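Long-range contacts in putative iron-regulated protein A (Parabacteroides distasonis ATCC 8503, PDB 4ECG), which binds calcium ions and, as an imelysin-like member of peptidase family M75, is a putative metalloendopeptidase of unestablished substrate: residues D253-W258 with N350-T355; D335-A340 with E363-L368; A80-R85 with S281-D286; L108-L113 with P142-G147. All blocks are in the same frame, centred on the assembly; numbering follows the deposited sequence.

Contact 1. Residues D253-W258 with N350-T355; sequences DPVTAW and NNLGDT. With CA (calcium ion), chain H.
One face of the W258 indole is taken by L352: its CB sits 3.8 Å from the centroid of the five-membered ring, 16° off the normal, a CH-pi contact displaced toward the rim of the indole as a whole. The same leucine sends CD1 to within 3.9 Å of W258 CE3, so both rings have an aliphatic neighbour. At the pyrrole end the backbone takes over, G353 N lying 3.6 Å from W258 NE1 in an oblique position. CB of the tryptophan points toward the loop, and CG stands anti to the backbone N (chi1 174°). The fit to L352 is completed by P254 CB and V255 CG2, each 4.2 Å from L352 CD2, so three residues on one flank of helix 239-259 receive a single branched side chain. L352 and G353 form the middle of a type I beta turn, closed by D354 N bonding to N351 O at 2.9 Å, in the loop that joins helices 324-343 and 355-377. Leucine suits this turn position because its side chain reaches the buried hydrophobic surface while the neighbouring asparagines point away from it. An alanine at W258 would probably open a gap beside L352 and leave the turn freer to shift. P254 also marks a kink, since a proline nitrogen cannot donate a bond to the preceding turn. Just before it, D253 takes no part in the packing; its OD1 binds a calcium ion at 2.6 Å, together with S248 O and three waters.

Contact 2. Residues D335-A340 with E363-L368; sequences DKTIDA and EACADL
T337 and A364 bring two helix backbones together, their CA atoms 5.0 Å apart. The short axes of 335-340 and 363-368 approach to 8.8 Å and run nearly antiparallel, at 156°, a spacing that small residues permit. A364 has only a methyl to place in the interface; that CB lies 3.6 Å from T337 OG1 and 4.5 Å from A340 CB. The two branches of the threonine meet different residues of the neighbouring helix. Its CG2 rests on C365 SG at 3.6 Å, while OG1 has L368 CD2 at 3.8 Å. OG1 also lies 3.3 Å from A364 O, but its hydrogen bond is to Q333 O of its own helix, a bond helped by its place beside the backbone N (chi1 -53°), and this lets a hydroxyl sit in a buried, largely apolar seam. The pair forms a helical hairpin of helices 324-343 and 355-377, packed in this largely helical protein against I292 and I295 of helix 284-300 and V246 of helix 239-259. At the solvent side the chemistry changes: one water receives a weak bond from K336 NZ and donates to D367 OD2. The two charged atoms, 5.1 Å apart, are thus linked through water without touching directly.

Contact 3. Residues A80-R85 with S281-D286; sequences AWRAVR and SWNSLD
R82 makes a polar, arginine-centred contact that ties helix 71-89 to the turn leading into helix 284-300, in the interior. From CG to NE its chain is extended, long enough to carry the guanidinium from the helix flank to the turn. There NH1 and NH2 both grip S281 O, each at 2.9 Å. NH2 lies in the carbonyl plane, whereas NH1 stands well above it. NH1 makes a further bond to N283 OD1, also 2.9 Å, on a lone pair of the amide oxygen, with an N-H...O angle of 153°. Asparagine suits this position because its two ends serve different partners: ND2 bonds to D287 OD1 and to a water that in turn donates to R82 O. W81 backs the polar group. The edge of its indole brings CZ3 to 4.0 Å from N283 CG, with ring and amide planes 76° apart; S281 OG lies 3.4 Å from the same CZ3 and bonds to E152. R85 CD lies 3.9 Å from N283 ND2, its guanidinium being engaged by D109 and D287. An alanine at R82 would remove the donors to S281 O and N283 OD1, and the turn would probably be less firmly held. The arginine's charge is met here by neutral oxygens rather than a direct carboxylate; D286 OD2, 5.6 Å from NH1, would probably still favour it electrostatically.

Contact 4. Residues L108-L113 with P142-G147; sequences LDSWPL and PQNLRG. With CA (calcium ion), chain F; CA (calcium ion), chain K.
S110 meets Q143 and N144 from its first side-chain atom onward. Its CB lies 3.4 Å from Q143 O and 3.6 Å from N144 OD1. Beyond it OG, placed beside the backbone N (chi1 -62°), has Q143 CG at 3.3 Å and is bonded to P106 O four residues earlier, so a small polar residue fits without leaving its hydroxyl unpaired. Water fills in for direct bonds: one accepts from S110 N and donates to Q143 O, and another donates to both P112 O and N144 OD1, while N144 ND2 holds E139 O. L113 lays its CD2 methyl against a backbone carbonyl, 3.8 Å from N144 O. At the far end L108 O packs 3.3 Å from G147 CA; a side chain on G147 would collide with that oxygen, and its positive phi (85°) also favours glycine. Segment 108-113, against which 142-147 packs, carries ligands of two calcium ions. D109 OD2, steadied by W88 NE1, binds one at 2.5 Å together with the carboxylate of E92; W111 O binds the other at 2.3 Å beside three waters, both all-oxygen ligation, as usual for calcium.

In the fold
Contacts 3 and 4 lie closest to the centre of the chain and are polar, the first by direct arginine bonds and the second largely through waters; they meet where R85 forms a salt bridge with D109, a calcium ligand. Contacts 1 and 2 lie farther out and rest on apolar packing, although most of their touching residues are also buried. These two share elements: the loop of contact 1 joins the very helices that pair in contact 2, and contact 1 in turn touches contact 3 where N350 packs on W282. Calcium is bound within contacts 1 and 4, at one site in the former and two in the latter.

Contact 1. Residues D253-W258 with N350-T355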
loop_
_atom_site.group_PDB
_atom_site.type_symbol
_atom_site.label_atom_id
_atom_site.label_comp_id
_atom_site.label_asym_id
_atom_site.label_seq_id
_atom_site.Cartn_x
_atom_site.Cartn_y
_atom_site.Cartn_z
ATOM N N ASP A 253 2.089 -2.055 -16.179
ATOM C CA ASP A 253 1.777 -3.431 -16.606
ATOM C C ASP A 253 0.376 -3.563 -17.238
ATOM O O ASP A 253 0.221 -4.297 -18.238
ATOM C CB ASP A 253 1.991 -4.506 -15.482
ATOM C CG ASP A 253 3.506 -4.805 -15.154
ATOM O OD1 ASP A 253 4.429 -4.337 -15.902
ATOM O OD2 ASP A 253 3.759 -5.535 -14.124
ATOM N N PRO A 254 -0.641 -2.908 -16.652
ATOM C CA PRO A 254 -1.967 -2.874 -17.313
ATOM C C PRO A 254 -1.973 -2.113 -18.668
ATOM O O PRO A 254 -2.668 -2.499 -19.609
ATOM C CB PRO A 254 -2.859 -2.181 -16.260
ATOM C CG PRO A 254 -2.206 -2.473 -14.945
ATOM C CD PRO A 254 -0.726 -2.446 -15.252
ATOM N N VAL A 255 -1.161 -1.070 -18.779
ATOM C CA VAL A 255 -1.048 -0.325 -20.032
ATOM C C VAL A 255 -0.374 -1.186 -21.045
ATOM O O VAL A 255 -0.797 -1.180 -22.179
ATOM C CB VAL A 255 -0.365 1.054 -19.850
ATOM C CG1 VAL A 255 -0.092 1.780 -21.181
ATOM C CG2 VAL A 255 -1.242 1.880 -18.947
ATOM N N THR A 256 0.631 -1.975 -20.659
ATOM C CA THR A 256 1.283 -2.831 -21.666
ATOM C C THR A 256 0.247 -3.815 -22.236
ATOM O O THR A 256 0.121 -3.977 -23.463
ATOM C CB THR A 256 2.490 -3.613 -21.101
ATOM O OG1 THR A 256 3.431 -2.690 -20.572
ATOM C CG2 THR A 256 3.189 -4.523 -22.237
ATOM N N ALA A 257 -0.523 -4.425 -21.340
ATOM C CA ALA A 257 -1.547 -5.407 -21.695
ATOM C C ALA A 257 -2.581 -4.775 -22.601
ATOM O O ALA A 257 -2.949 -5.355 -23.612
ATOM C CB ALA A 257 -2.211 -5.987 -20.421
ATOM N N TRP A 258 -3.032 -3.570 -22.239
ATOM C CA TRP A 258 -3.979 -2.795 -23.046
ATOM C C TRP A 258 -3.479 -2.515 -24.422
ATOM O O TRP A 258 -4.221 -2.680 -25.385
ATOM C CB TRP A 258 -4.283 -1.500 -22.341
ATOM C CG TRP A 258 -5.133 -0.526 -23.092
ATOM C CD1 TRP A 258 -4.701 0.586 -23.787
ATOM C CD2 TRP A 258 -6.602 -0.489 -23.202
ATOM N NE1 TRP A 258 -5.750 1.273 -24.334
ATOM C CE2 TRP A 258 -6.919 0.695 -24.012
ATOM C CE3 TRP A 258 -7.633 -1.272 -22.731
ATOM C CZ2 TRP A 258 -8.236 1.062 -24.316
ATOM C CZ3 TRP A 258 -8.948 -0.897 -23.022
ATOM C CH2 TRP A 258 -9.248 0.249 -23.795
ATOM N N ASN A 350 -10.839 2.968 -17.451
ATOM C CA ASN A 350 -11.367 3.476 -18.719
ATOM C C ASN A 350 -10.450 4.420 -19.420
ATOM O O ASN A 350 -10.813 5.011 -20.417
ATOM C CB ASN A 350 -12.731 4.162 -18.499
ATOM C CG ASN A 350 -13.840 3.173 -18.262
ATOM O OD1 ASN A 350 -13.796 2.054 -18.749
ATOM N ND2 ASN A 350 -14.827 3.565 -17.497
ATOM N N ASN A 351 -9.242 4.585 -18.922
ATOM C CA ASN A 351 -8.333 5.572 -19.472
ATOM C C ASN A 351 -6.941 5.007 -19.635
ATOM O O ASN A 351 -5.937 5.731 -19.522
ATOM C CB ASN A 351 -8.313 6.796 -18.522
ATOM C CG ASN A 351 -9.612 7.599 -18.572
ATOM O OD1 ASN A 351 -9.793 8.414 -19.472
ATOM N ND2 ASN A 351 -10.528 7.354 -17.615
ATOM N N LEU A 352 -6.864 3.709 -19.876
ATOM C CA LEU A 352 -5.566 3.066 -20.077
ATOM C C LEU A 352 -4.903 3.584 -21.354
ATOM O O LEU A 352 -3.702 3.523 -21.480
ATOM C CB LEU A 352 -5.679 1.540 -20.097
ATOM C CG LEU A 352 -6.159 0.944 -18.773
ATOM C CD1 LEU A 352 -6.602 -0.487 -19.015
ATOM C CD2 LEU A 352 -5.154 1.049 -17.616
ATOM N N GLY A 353 -5.678 4.175 -22.250
ATOM C CA GLY A 353 -5.118 4.859 -23.408
ATOM C C GLY A 353 -4.878 6.354 -23.243
ATOM O O GLY A 353 -4.755 7.052 -24.245
ATOM N N ASP A 354 -4.804 6.846 -22.004
ATOM C CA ASP A 354 -4.546 8.270 -21.731
ATOM C C ASP A 354 -3.043 8.585 -21.731
ATOM O O ASP A 354 -2.506 9.032 -20.742
ATOM C CB ASP A 354 -5.198 8.671 -20.388
ATOM C CG ASP A 354 -5.186 10.180 -20.145
ATOM O OD1 ASP A 354 -5.075 10.923 -21.119
ATOM O OD2 ASP A 354 -5.269 10.637 -18.980
ATOM N N THR A 355 -2.387 8.382 -22.873
ATOM C CA THR A 355 -0.919 8.145 -22.959
ATOM C C THR A 355 -0.034 9.206 -22.350
ATOM O O THR A 355 0.868 8.871 -21.567
ATOM C CB THR A 355 -0.467 7.900 -24.435
ATOM O OG1 THR A 355 -1.288 6.865 -24.971
ATOM C CG2 THR A 355 1.020 7.451 -24.553
HETATM CA CA CA H . 6.888 -3.850 -15.301
HETATM O O HOH W 1 9.288 -3.407 -15.049
HETATM O O HOH W 2 7.359 -5.006 -12.848
HETATM O O HOH W 3 6.994 -6.316 -15.592
#

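Contact 2. Residues D335-A340 with E363-L368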
loop_
_atom_site.group_PDB
_atom_site.type_symbol
_atom_site.label_atom_id
_atom_site.label_comp_id
_atom_site.label_asym_id
_atom_site.label_seq_id
_atom_site.Cartn_x
_atom_site.Cartn_y
_atom_site.Cartn_z
ATOM N N ASP A 335 5.846 15.804 -4.936
ATOM C CA ASP A 335 4.677 16.546 -5.423
ATOM C C ASP A 335 4.420 16.391 -6.939
ATOM O O ASP A 335 3.286 16.294 -7.350
ATOM C CB ASP A 335 4.793 18.013 -5.015
ATOM C CG ASP A 335 4.369 18.264 -3.534
ATOM O OD1 ASP A 335 3.963 17.328 -2.803
ATOM O OD2 ASP A 335 4.447 19.428 -3.094
ATOM N N LYS A 336 5.463 16.316 -7.761
ATOM C CA LYS A 336 5.295 16.097 -9.213
ATOM C C LYS A 336 4.686 14.700 -9.494
ATOM O O LYS A 336 3.902 14.513 -10.407
ATOM C CB LYS A 336 6.664 16.213 -9.860
ATOM C CG LYS A 336 6.728 16.719 -11.286
ATOM C CD LYS A 336 8.195 17.034 -11.634
ATOM C CE LYS A 336 8.581 16.571 -13.038
ATOM N NZ LYS A 336 10.034 16.728 -13.331
ATOM N N THR A 337 5.013 13.731 -8.657
ATOM C CA THR A 337 4.604 12.352 -8.891
ATOM C C THR A 337 3.142 12.202 -8.520
ATOM O O THR A 337 2.399 11.598 -9.271
ATOM C CB THR A 337 5.507 11.344 -8.124
ATOM O OG1 THR A 337 6.886 11.616 -8.450
ATOM C CG2 THR A 337 5.128 9.875 -8.450
ATOM N N ILE A 338 2.744 12.778 -7.379
ATOM C CA ILE A 338 1.350 12.824 -6.927
ATOM C C ILE A 338 0.504 13.610 -7.919
ATOM O O ILE A 338 -0.580 13.199 -8.286
ATOM C CB ILE A 338 1.228 13.473 -5.517
ATOM C CG1 ILE A 338 1.873 12.598 -4.456
ATOM C CG2 ILE A 338 -0.221 13.728 -5.102
ATOM C CD1 ILE A 338 2.209 13.340 -3.134
ATOM N N ASP A 339 0.979 14.776 -8.325
ATOM C CA ASP A 339 0.208 15.577 -9.278
ATOM C C ASP A 339 0.003 14.801 -10.608
ATOM O O ASP A 339 -1.077 14.884 -11.200
ATOM C CB ASP A 339 0.865 16.961 -9.535
ATOM C CG ASP A 339 0.802 17.921 -8.291
ATOM O OD1 ASP A 339 0.218 17.647 -7.211
ATOM O OD2 ASP A 339 1.375 18.988 -8.408
ATOM N N ALA A 340 1.034 14.065 -11.073
ATOM C CA ALA A 340 0.978 13.306 -12.332
ATOM C C ALA A 340 -0.014 12.138 -12.187
ATOM O O ALA A 340 -0.806 11.900 -13.052
ATOM C CB ALA A 340 2.356 12.795 -12.721
ATOM N N GLU A 363 7.191 8.241 -15.762
ATOM C CA GLU A 363 8.489 8.945 -15.654
ATOM C C GLU A 363 8.710 9.629 -14.318
ATOM O O GLU A 363 9.834 9.740 -13.864
ATOM C CB GLU A 363 8.675 9.980 -16.744
ATOM C CG GLU A 363 8.815 9.381 -18.141
ATOM C CD GLU A 363 8.406 10.373 -19.232
ATOM O OE1 GLU A 363 8.619 11.610 -19.038
ATOM O OE2 GLU A 363 7.853 9.919 -20.267
ATOM N N ALA A 364 7.654 10.099 -13.677
ATOM C CA ALA A 364 7.836 10.768 -12.407
ATOM C C ALA A 364 8.137 9.739 -11.297
ATOM O O ALA A 364 8.954 10.021 -10.390
ATOM C CB ALA A 364 6.633 11.619 -12.067
ATOM N N CYS A 365 7.497 8.561 -11.352
ATOM C CA CYS A 365 7.832 7.487 -10.392
ATOM C C CYS A 365 9.249 6.991 -10.626
ATOM O O CYS A 365 9.963 6.686 -9.677
ATOM C CB CYS A 365 6.893 6.300 -10.465
ATOM S SG CYS A 365 5.148 6.635 -10.085
ATOM N N ALA A 366 9.673 6.914 -11.877
ATOM C CA ALA A 366 11.019 6.388 -12.147
ATOM C C ALA A 366 12.082 7.394 -11.572
ATOM O O ALA A 366 13.068 6.994 -10.920
ATOM C CB ALA A 366 11.224 6.083 -13.640
ATOM N N ASP A 367 11.861 8.689 -11.790
ATOM C CA ASP A 367 12.697 9.748 -11.177
ATOM C C ASP A 367 12.615 9.810 -9.614
ATOM O O ASP A 367 13.575 10.127 -8.979
ATOM C CB ASP A 367 12.346 11.143 -11.775
ATOM C CG ASP A 367 12.713 11.273 -13.275
ATOM O OD1 ASP A 367 13.589 10.519 -13.756
ATOM O OD2 ASP A 367 12.144 12.153 -13.970
ATOM N N LEU A 368 11.487 9.503 -8.991
ATOM C CA LEU A 368 11.395 9.538 -7.522
ATOM C C LEU A 368 12.236 8.366 -7.026
ATOM O O LEU A 368 12.955 8.485 -6.057
ATOM C CB LEU A 368 9.948 9.387 -7.059
ATOM C CG LEU A 368 9.584 9.439 -5.574
ATOM C CD1 LEU A 368 10.279 10.602 -4.846
ATOM C CD2 LEU A 368 8.070 9.537 -5.486
HETATM O O HOH W 4 9.605 13.525 -13.207
#

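Contact 3. Residues A80-R85 with S281-D286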
loop_
_atom_site.group_PDB
_atom_site.type_symbol
_atom_site.label_atom_id
_atom_site.label_comp_id
_atom_site.label_asym_id
_atom_site.label_seq_id
_atom_site.Cartn_x
_atom_site.Cartn_y
_atom_site.Cartn_z
ATOM N N ALA A 80 -16.883 2.234 3.909
ATOM C CA ALA A 80 -15.948 1.762 4.931
ATOM C C ALA A 80 -14.758 0.976 4.284
ATOM O O ALA A 80 -13.627 1.080 4.720
ATOM C CB ALA A 80 -16.686 0.951 6.010
ATOM N N TRP A 81 -15.007 0.255 3.207
ATOM C CA TRP A 81 -13.955 -0.489 2.488
ATOM C C TRP A 81 -12.939 0.474 1.947
ATOM O O TRP A 81 -11.708 0.303 2.152
ATOM C CB TRP A 81 -14.584 -1.322 1.353
ATOM C CG TRP A 81 -13.615 -2.133 0.552
ATOM C CD1 TRP A 81 -13.222 -3.444 0.776
ATOM C CD2 TRP A 81 -12.811 -1.690 -0.594
ATOM N NE1 TRP A 81 -12.279 -3.825 -0.139
ATOM C CE2 TRP A 81 -11.998 -2.820 -0.981
ATOM C CE3 TRP A 81 -12.704 -0.516 -1.309
ATOM C CZ2 TRP A 81 -11.118 -2.755 -2.039
ATOM C CZ3 TRP A 81 -11.816 -0.459 -2.387
ATOM C CH2 TRP A 81 -11.038 -1.550 -2.734
ATOM N N ARG A 82 -13.421 1.512 1.254
ATOM C CA ARG A 82 -12.539 2.599 0.751
ATOM C C ARG A 82 -11.742 3.326 1.841
ATOM O O ARG A 82 -10.578 3.678 1.645
ATOM C CB ARG A 82 -13.319 3.654 -0.028
ATOM C CG ARG A 82 -13.983 3.156 -1.304
ATOM C CD ARG A 82 -14.581 4.343 -2.051
ATOM N NE ARG A 82 -15.555 3.964 -3.097
ATOM C CZ ARG A 82 -15.258 3.540 -4.334
ATOM N NH1 ARG A 82 -14.004 3.359 -4.712
ATOM N NH2 ARG A 82 -16.221 3.290 -5.214
ATOM N N ALA A 83 -12.392 3.593 2.958
ATOM C CA ALA A 83 -11.789 4.355 4.049
ATOM C C ALA A 83 -10.677 3.545 4.763
ATOM O O ALA A 83 -9.664 4.096 5.103
ATOM C CB ALA A 83 -12.856 4.833 5.033
ATOM N N VAL A 84 -10.856 2.236 4.965
ATOM C CA VAL A 84 -9.777 1.417 5.548
ATOM C C VAL A 84 -8.635 1.264 4.559
ATOM O O VAL A 84 -7.473 1.099 4.941
ATOM C CB VAL A 84 -10.249 0.033 6.135
ATOM C CG1 VAL A 84 -10.627 -0.994 5.086
ATOM C CG2 VAL A 84 -9.164 -0.522 7.000
ATOM N N ARG A 85 -8.959 1.339 3.278
ATOM C CA ARG A 85 -7.944 1.215 2.278
ATOM C C ARG A 85 -6.980 2.410 2.190
ATOM O O ARG A 85 -5.884 2.252 1.697
ATOM C CB ARG A 85 -8.583 0.951 0.915
ATOM C CG ARG A 85 -7.549 0.477 -0.092
ATOM C CD ARG A 85 -8.136 -0.303 -1.224
ATOM N NE ARG A 85 -7.086 -0.705 -2.151
ATOM C CZ ARG A 85 -6.389 -1.832 -2.078
ATOM N NH1 ARG A 85 -6.602 -2.729 -1.146
ATOM N NH2 ARG A 85 -5.469 -2.060 -2.974
ATOM N N SER A 281 -13.972 -1.379 -7.975
ATOM C CA SER A 281 -14.514 -0.268 -7.248
ATOM C C SER A 281 -14.043 1.075 -7.791
ATOM O O SER A 281 -14.477 2.129 -7.273
ATOM C CB SER A 281 -14.110 -0.368 -5.769
ATOM O OG SER A 281 -12.719 -0.262 -5.620
ATOM N N TRP A 282 -13.181 1.051 -8.803
ATOM C CA TRP A 282 -12.544 2.292 -9.322
ATOM C C TRP A 282 -11.774 2.998 -8.220
ATOM O O TRP A 282 -11.996 4.160 -7.960
ATOM C CB TRP A 282 -13.579 3.269 -9.920
ATOM C CG TRP A 282 -14.355 2.783 -11.132
ATOM C CD1 TRP A 282 -14.403 1.496 -11.660
ATOM C CD2 TRP A 282 -15.269 3.571 -12.005
ATOM N NE1 TRP A 282 -15.234 1.445 -12.745
ATOM C CE2 TRP A 282 -15.769 2.643 -13.010
ATOM C CE3 TRP A 282 -15.711 4.886 -12.023
ATOM C CZ2 TRP A 282 -16.663 3.037 -14.000
ATOM C CZ3 TRP A 282 -16.621 5.287 -13.012
ATOM C CH2 TRP A 282 -17.089 4.385 -13.978
ATOM N N ASN A 283 -10.893 2.287 -7.524
ATOM C CA ASN A 283 -10.130 2.884 -6.452
ATOM C C ASN A 283 -8.679 2.960 -6.854
ATOM O O ASN A 283 -7.842 3.244 -6.030
ATOM C CB ASN A 283 -10.300 2.092 -5.130
ATOM C CG ASN A 283 -10.364 2.984 -3.869
ATOM O OD1 ASN A 283 -11.373 3.675 -3.586
ATOM N ND2 ASN A 283 -9.324 2.880 -3.050
ATOM N N SER A 284 -8.376 2.761 -8.120
ATOM C CA SER A 284 -6.984 2.513 -8.495
ATOM C C SER A 284 -6.118 3.757 -8.329
ATOM O O SER A 284 -5.060 3.718 -7.649
ATOM C CB SER A 284 -6.914 1.990 -9.914
ATOM O OG SER A 284 -8.001 1.091 -10.123
ATOM N N LEU A 285 -6.569 4.849 -8.932
ATOM C CA LEU A 285 -5.848 6.131 -8.822
ATOM C C LEU A 285 -5.747 6.628 -7.391
ATOM O O LEU A 285 -4.715 7.151 -7.025
ATOM C CB LEU A 285 -6.450 7.214 -9.730
ATOM C CG LEU A 285 -6.344 6.897 -11.239
ATOM C CD1 LEU A 285 -7.131 7.906 -12.062
ATOM C CD2 LEU A 285 -4.882 6.775 -11.686
ATOM N N ASP A 286 -6.778 6.473 -6.573
ATOM C CA ASP A 286 -6.635 6.817 -5.132
ATOM C C ASP A 286 -5.542 5.928 -4.490
ATOM O O ASP A 286 -4.686 6.412 -3.730
ATOM C CB ASP A 286 -7.952 6.634 -4.325
ATOM C CG ASP A 286 -8.951 7.754 -4.533
ATOM O OD1 ASP A 286 -8.561 8.935 -4.509
ATOM O OD2 ASP A 286 -10.149 7.429 -4.687
HETATM O O HOH W 5 -9.182 4.392 -0.698
#

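Contact 4. Residues L108-L113 with P142-G147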
loop_
_atom_site.group_PDB
_atom_site.type_symbol
_atom_site.label_atom_id
_atom_site.label_comp_id
_atom_site.label_asym_id
_atom_site.label_seq_id
_atom_site.Cartn_x
_atom_site.Cartn_y
_atom_site.Cartn_z
ATOM N N LEU A 108 -3.599 -9.950 3.024
ATOM C CA LEU A 108 -4.564 -8.849 3.036
ATOM C C LEU A 108 -4.955 -8.396 1.639
ATOM O O LEU A 108 -6.010 -7.815 1.488
ATOM C CB LEU A 108 -3.935 -7.637 3.735
ATOM C CG LEU A 108 -4.120 -7.526 5.247
ATOM C CD1 LEU A 108 -3.111 -6.541 5.785
ATOM C CD2 LEU A 108 -5.581 -7.122 5.564
ATOM N N ASP A 109 -4.108 -8.615 0.612
ATOM C CA ASP A 109 -4.232 -7.781 -0.573
ATOM C C ASP A 109 -3.643 -8.412 -1.826
ATOM O O ASP A 109 -3.017 -7.733 -2.640
ATOM C CB ASP A 109 -3.593 -6.411 -0.270
ATOM C CG ASP A 109 -4.066 -5.261 -1.213
ATOM O OD1 ASP A 109 -5.209 -5.274 -1.740
ATOM O OD2 ASP A 109 -3.263 -4.294 -1.377
ATOM N N SER A 110 -3.926 -9.693 -2.034
ATOM C CA SER A 110 -3.471 -10.334 -3.252
ATOM C C SER A 110 -4.246 -9.862 -4.484
ATOM O O SER A 110 -5.475 -9.679 -4.455
ATOM C CB SER A 110 -3.513 -11.870 -3.123
ATOM O OG SER A 110 -2.636 -12.321 -2.096
ATOM N N TRP A 111 -3.499 -9.691 -5.571
ATOM C CA TRP A 111 -4.030 -9.408 -6.893
ATOM C C TRP A 111 -3.120 -10.031 -7.947
ATOM O O TRP A 111 -1.875 -10.024 -7.804
ATOM C CB TRP A 111 -4.095 -7.890 -7.086
ATOM C CG TRP A 111 -4.754 -7.492 -8.368
ATOM C CD1 TRP A 111 -4.148 -7.064 -9.538
ATOM C CD2 TRP A 111 -6.184 -7.526 -8.674
ATOM N NE1 TRP A 111 -5.080 -6.858 -10.529
ATOM C CE2 TRP A 111 -6.316 -7.125 -10.074
ATOM C CE3 TRP A 111 -7.315 -7.921 -7.981
ATOM C CZ2 TRP A 111 -7.543 -7.070 -10.701
ATOM C CZ3 TRP A 111 -8.550 -7.855 -8.613
ATOM C CH2 TRP A 111 -8.665 -7.430 -9.939
ATOM N N PRO A 112 -3.709 -10.621 -9.005
ATOM C CA PRO A 112 -5.148 -10.878 -9.213
ATOM C C PRO A 112 -5.672 -12.058 -8.381
ATOM O O PRO A 112 -4.911 -12.703 -7.649
ATOM C CB PRO A 112 -5.235 -11.219 -10.713
ATOM C CG PRO A 112 -3.912 -11.814 -11.007
ATOM C CD PRO A 112 -2.906 -11.109 -10.135
ATOM N N LEU A 113 -6.961 -12.327 -8.536
ATOM C CA LEU A 113 -7.648 -13.318 -7.774
ATOM C C LEU A 113 -7.803 -14.592 -8.593
ATOM O O LEU A 113 -7.826 -14.564 -9.808
ATOM C CB LEU A 113 -9.042 -12.796 -7.343
ATOM C CG LEU A 113 -9.083 -11.537 -6.486
ATOM C CD1 LEU A 113 -10.546 -11.036 -6.402
ATOM C CD2 LEU A 113 -8.453 -11.751 -5.100
ATOM N N PRO A 142 -4.544 -19.960 -0.726
ATOM C CA PRO A 142 -5.610 -19.265 -0.043
ATOM C C PRO A 142 -5.602 -17.773 -0.191
ATOM O O PRO A 142 -6.657 -17.179 -0.252
ATOM C CB PRO A 142 -5.397 -19.639 1.425
ATOM C CG PRO A 142 -4.719 -20.986 1.386
ATOM C CD PRO A 142 -3.892 -20.974 0.129
ATOM N N GLN A 143 -4.431 -17.158 -0.273
ATOM C CA GLN A 143 -4.350 -15.712 -0.374
ATOM C C GLN A 143 -5.101 -15.149 -1.563
ATOM O O GLN A 143 -5.547 -14.036 -1.507
ATOM C CB GLN A 143 -2.882 -15.247 -0.409
ATOM C CG GLN A 143 -2.088 -15.529 -1.669
ATOM C CD GLN A 143 -1.681 -16.960 -1.745
ATOM O OE1 GLN A 143 -1.951 -17.731 -0.824
ATOM N NE2 GLN A 143 -1.038 -17.333 -2.824
ATOM N N ASN A 144 -5.222 -15.925 -2.636
ATOM C CA ASN A 144 -5.824 -15.478 -3.879
ATOM C C ASN A 144 -7.339 -15.721 -3.852
ATOM O O ASN A 144 -8.025 -15.468 -4.826
ATOM C CB ASN A 144 -5.243 -16.229 -5.093
ATOM C CG ASN A 144 -3.739 -16.061 -5.254
ATOM O OD1 ASN A 144 -3.163 -15.033 -4.891
ATOM N ND2 ASN A 144 -3.098 -17.097 -5.823
ATOM N N LEU A 145 -7.852 -16.210 -2.737
ATOM C CA LEU A 145 -9.278 -16.392 -2.531
ATOM C C LEU A 145 -9.825 -15.492 -1.414
ATOM O O LEU A 145 -10.963 -15.663 -0.981
ATOM C CB LEU A 145 -9.508 -17.866 -2.170
ATOM C CG LEU A 145 -9.053 -18.938 -3.176
ATOM C CD1 LEU A 145 -8.969 -20.323 -2.479
ATOM C CD2 LEU A 145 -9.968 -18.940 -4.389
ATOM N N ARG A 146 -9.023 -14.549 -0.928
ATOM C CA ARG A 146 -9.463 -13.684 0.121
ATOM C C ARG A 146 -8.923 -12.228 -0.015
ATOM O O ARG A 146 -8.606 -11.804 -1.086
ATOM C CB ARG A 146 -9.166 -14.352 1.478
ATOM C CG ARG A 146 -7.708 -14.481 1.793
ATOM C CD ARG A 146 -7.466 -14.762 3.258
ATOM N NE ARG A 146 -6.024 -14.849 3.564
ATOM C CZ ARG A 146 -5.319 -15.948 3.813
ATOM N NH1 ARG A 146 -5.880 -17.146 3.824
ATOM N NH2 ARG A 146 -4.014 -15.842 4.098
ATOM N N GLY A 147 -8.916 -11.447 1.060
ATOM C CA GLY A 147 -8.272 -10.134 1.074
ATOM C C GLY A 147 -9.191 -9.048 0.540
ATOM O O GLY A 147 -10.359 -9.342 0.195
HETATM CA CA CA F . -1.720 -3.069 -2.988
HETATM CA CA CA K . 0.452 -9.900 -7.716
HETATM O O HOH W 6 -7.246 -9.482 -2.256
HETATM O O HOH W 7 -5.486 -11.492 -0.362
HETATM O O HOH W 8 -0.455 -11.287 -5.984
HETATM O O HOH W 9 -2.300 -12.857 -6.497
HETATM O O HOH W 10 0.400 -9.692 -10.155
HETATM O O HOH W 11 -0.344 -8.179 -6.159
#